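Local coordinates for protein paenibacillus xanthan lyase (Paenibacillus, PDB 6F2P) that probably cleaves the polysaccharide xanthan by beta-elimination, as a calcium-binding lyase of polysaccharide lyase family 8, at residues 288-292 against 293-297. Numbering follows the deposited sequence.
Sequences HGLQD and DKAAV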
ATOM      1  N   HIS A 288     -21.973  15.013 -12.958  1.00 22.61           N
ATOM      2  CA  HIS A 288     -22.239  14.812 -14.381  1.00 21.63           C
ATOM      3  C   HIS A 288     -21.368  15.683 -15.268  1.00 21.10           C
ATOM      4  O   HIS A 288     -21.000  15.282 -16.367  1.00 22.95           O
ATOM      5  CB  HIS A 288     -23.714  15.034 -14.712  1.00 18.64           C
ATOM      6  CG  HIS A 288     -24.175  16.448 -14.543  1.00 28.40           C
ATOM      7  ND1 HIS A 288     -24.212  17.346 -15.588  1.00 24.34           N
ATOM      8  CD2 HIS A 288     -24.633  17.111 -13.454  1.00 26.51           C
ATOM      9  CE1 HIS A 288     -24.665  18.507 -15.146  1.00 27.75           C
ATOM     10  NE2 HIS A 288     -24.925  18.392 -13.856  1.00 23.62           N
ATOM     11  N   GLY A 289     -21.038  16.875 -14.786  1.00 26.16           N
ATOM     12  CA  GLY A 289     -20.237  17.801 -15.562  1.00 25.10           C
ATOM     13  C   GLY A 289     -18.756  17.537 -15.379  1.00 26.72           C
ATOM     14  O   GLY A 289     -17.911  18.242 -15.932  1.00 29.76           O
ATOM     15  N   LEU A 290     -18.437  16.514 -14.598  1.00 23.48           N
ATOM     16  CA  LEU A 290     -17.052  16.249 -14.262  1.00 21.36           C
ATOM     17  C   LEU A 290     -16.732  14.767 -14.379  1.00 21.16           C
ATOM     18  O   LEU A 290     -16.114  14.174 -13.492  1.00 18.02           O
ATOM     19  CB  LEU A 290     -16.762  16.752 -12.855  1.00 21.07           C
ATOM     20  CG  LEU A 290     -15.320  17.116 -12.526  1.00 21.71           C
ATOM     21  CD1 LEU A 290     -14.725  18.018 -13.605  1.00 17.46           C
ATOM     22  CD2 LEU A 290     -15.298  17.789 -11.165  1.00 30.44           C
ATOM     23  N   GLN A 291     -17.157  14.173 -15.489  1.00 22.80           N
ATOM     24  CA  GLN A 291     -16.825  12.790 -15.788  1.00 20.70           C
ATOM     25  C   GLN A 291     -15.342  12.663 -16.152  1.00 20.37           C
ATOM     26  O   GLN A 291     -14.673  13.669 -16.398  1.00 19.38           O
ATOM     27  CB  GLN A 291     -17.744  12.263 -16.888  1.00 15.99           C
ATOM     28  CG  GLN A 291     -19.201  12.268 -16.452  1.00 21.51           C
ATOM     29  CD  GLN A 291     -20.168  11.848 -17.541  1.00 20.08           C
ATOM     30  OE1 GLN A 291     -20.265  10.670 -17.888  1.00 19.14           O
ATOM     31  NE2 GLN A 291     -20.901  12.814 -18.079  1.00 21.95           N
ATOM     32  N   ASP A 292     -14.838  11.433 -16.188  1.00 20.66           N
ATOM     33  CA  ASP A 292     -13.392  11.185 -16.259  1.00 20.31           C
ATOM     34  C   ASP A 292     -12.623  11.967 -17.336  1.00 22.55           C
ATOM     35  O   ASP A 292     -11.520  12.474 -17.073  1.00 21.58           O
ATOM     36  CB  ASP A 292     -13.077   9.676 -16.311  1.00 17.12           C
ATOM     37  CG  ASP A 292     -13.563   9.003 -17.585  1.00 23.47           C
ATOM     38  OD1 ASP A 292     -14.345   9.620 -18.342  1.00 23.82           O
ATOM     39  OD2 ASP A 292     -13.155   7.842 -17.821  1.00 21.67           O
ATOM     40  N   ASP A 293     -13.206  12.093 -18.528  1.00 18.13           N
ATOM     41  CA  ASP A 293     -12.554  12.856 -19.593  1.00 20.27           C
ATOM     42  C   ASP A 293     -12.535  14.357 -19.307  1.00 20.41           C
ATOM     43  O   ASP A 293     -11.562  15.038 -19.631  1.00 18.95           O
ATOM     44  CB  ASP A 293     -13.169  12.566 -20.963  1.00 22.94           C
ATOM     45  CG  ASP A 293     -14.624  12.993 -21.063  1.00 22.75           C
ATOM     46  OD1 ASP A 293     -15.306  13.114 -20.020  1.00 22.56           O
ATOM     47  OD2 ASP A 293     -15.085  13.193 -22.205  1.00 21.00           O
ATOM     48  N   LYS A 294     -13.594  14.870 -18.684  1.00 18.48           N
ATOM     49  CA  LYS A 294     -13.603  16.281 -18.290  1.00 22.88           C
ATOM     50  C   LYS A 294     -12.681  16.509 -17.094  1.00 18.15           C
ATOM     51  O   LYS A 294     -12.035  17.551 -16.994  1.00 15.85           O
ATOM     52  CB  LYS A 294     -15.028  16.788 -17.992  1.00 18.05           C
ATOM     53  CG  LYS A 294     -15.768  17.368 -19.197  1.00 27.49           C
ATOM     54  CD  LYS A 294     -15.476  18.861 -19.381  1.00 46.60           C
ATOM     55  CE  LYS A 294     -16.365  19.483 -20.460  1.00 55.82           C
ATOM     56  NZ  LYS A 294     -16.405  20.983 -20.410  1.00 44.65           N
ATOM     57  N   ALA A 295     -12.613  15.523 -16.202  1.00 17.74           N
ATOM     58  CA  ALA A 295     -11.808  15.637 -14.985  1.00 17.20           C
ATOM     59  C   ALA A 295     -10.331  15.711 -15.310  1.00 17.38           C
ATOM     60  O   ALA A 295      -9.542  16.249 -14.537  1.00 19.84           O
ATOM     61  CB  ALA A 295     -12.074  14.462 -14.054  1.00 17.64           C
ATOM     62  N   ALA A 296      -9.964  15.159 -16.460  1.00 22.07           N
ATOM     63  CA  ALA A 296      -8.570  15.091 -16.883  1.00 18.39           C
ATOM     64  C   ALA A 296      -8.041  16.454 -17.307  1.00 18.49           C
ATOM     65  O   ALA A 296      -6.827  16.703 -17.282  1.00 18.05           O
ATOM     66  CB  ALA A 296      -8.431  14.103 -18.023  1.00 13.76           C
ATOM     67  N   VAL A 297      -8.963  17.329 -17.699  1.00 16.26           N
ATOM     68  CA  VAL A 297      -8.603  18.604 -18.307  1.00 18.53           C
ATOM     69  C   VAL A 297      -7.768  19.514 -17.403  1.00 13.42           C
ATOM     70  O   VAL A 297      -6.767  20.073 -17.845  1.00 19.57           O
ATOM     71  CB  VAL A 297      -9.845  19.349 -18.846  1.00 15.21           C
ATOM     72  CG1 VAL A 297      -9.486  20.762 -19.217  1.00  9.25           C
ATOM     73  CG2 VAL A 297     -10.411  18.613 -20.060  1.00 15.76           C
TER
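Asp292 and Asp293 open helix 292-307 side by side, and each turns its carboxylate onto the N-H of the next residue. In both, CG is flanked by the backbone N and the carbonyl carbon alike (chi1 near +65°), which brings the acid round to the amide that follows. Asp292 OD1 lies 2.7 Å from Asp293 N in a weak, strongly bent hydrogen bond. Asp293 OD1 likewise makes a weak bond of 2.8 Å to Lys294 N. Asp292 OD1 and Asp293 OD1 lie 4.0 Å apart, two like charges close together. Asp292 OD1 has a second donor in Asn423 ND2, and the side chain of Asp293 comes within about 5 Å of a bound calcium ion.

Gln291 is the N-cap residue, and its carbonyl starts the helical pattern. Its O accepts Ala295 N at 2.8 Å with an N-H...O angle of 153°, and more weakly Lys294 N. The methyl of Ala295 lies 3.6 Å from the same Gln291 O, while CB of Lys294 packs near it and Gly289 O. The Gln291 side chain runs back along the loop: NE2 donates to a lone pair of His288 O at 3.0 Å, in the plane of that carbonyl, and OE1 takes the N-H of His425. Leu290 adds a loose apolar touch, CD1 against CA of Ala295.

Through Asn423 and His425 the start of this alpha-helical-domain helix meets the super-sandwich domain, while Asp292 also bonds to Leu276 through the backbone. The adjacent acids are probably both favoured by the positive N-terminal end of the helix and its N-H groups, Asp293 perhaps also by the calcium.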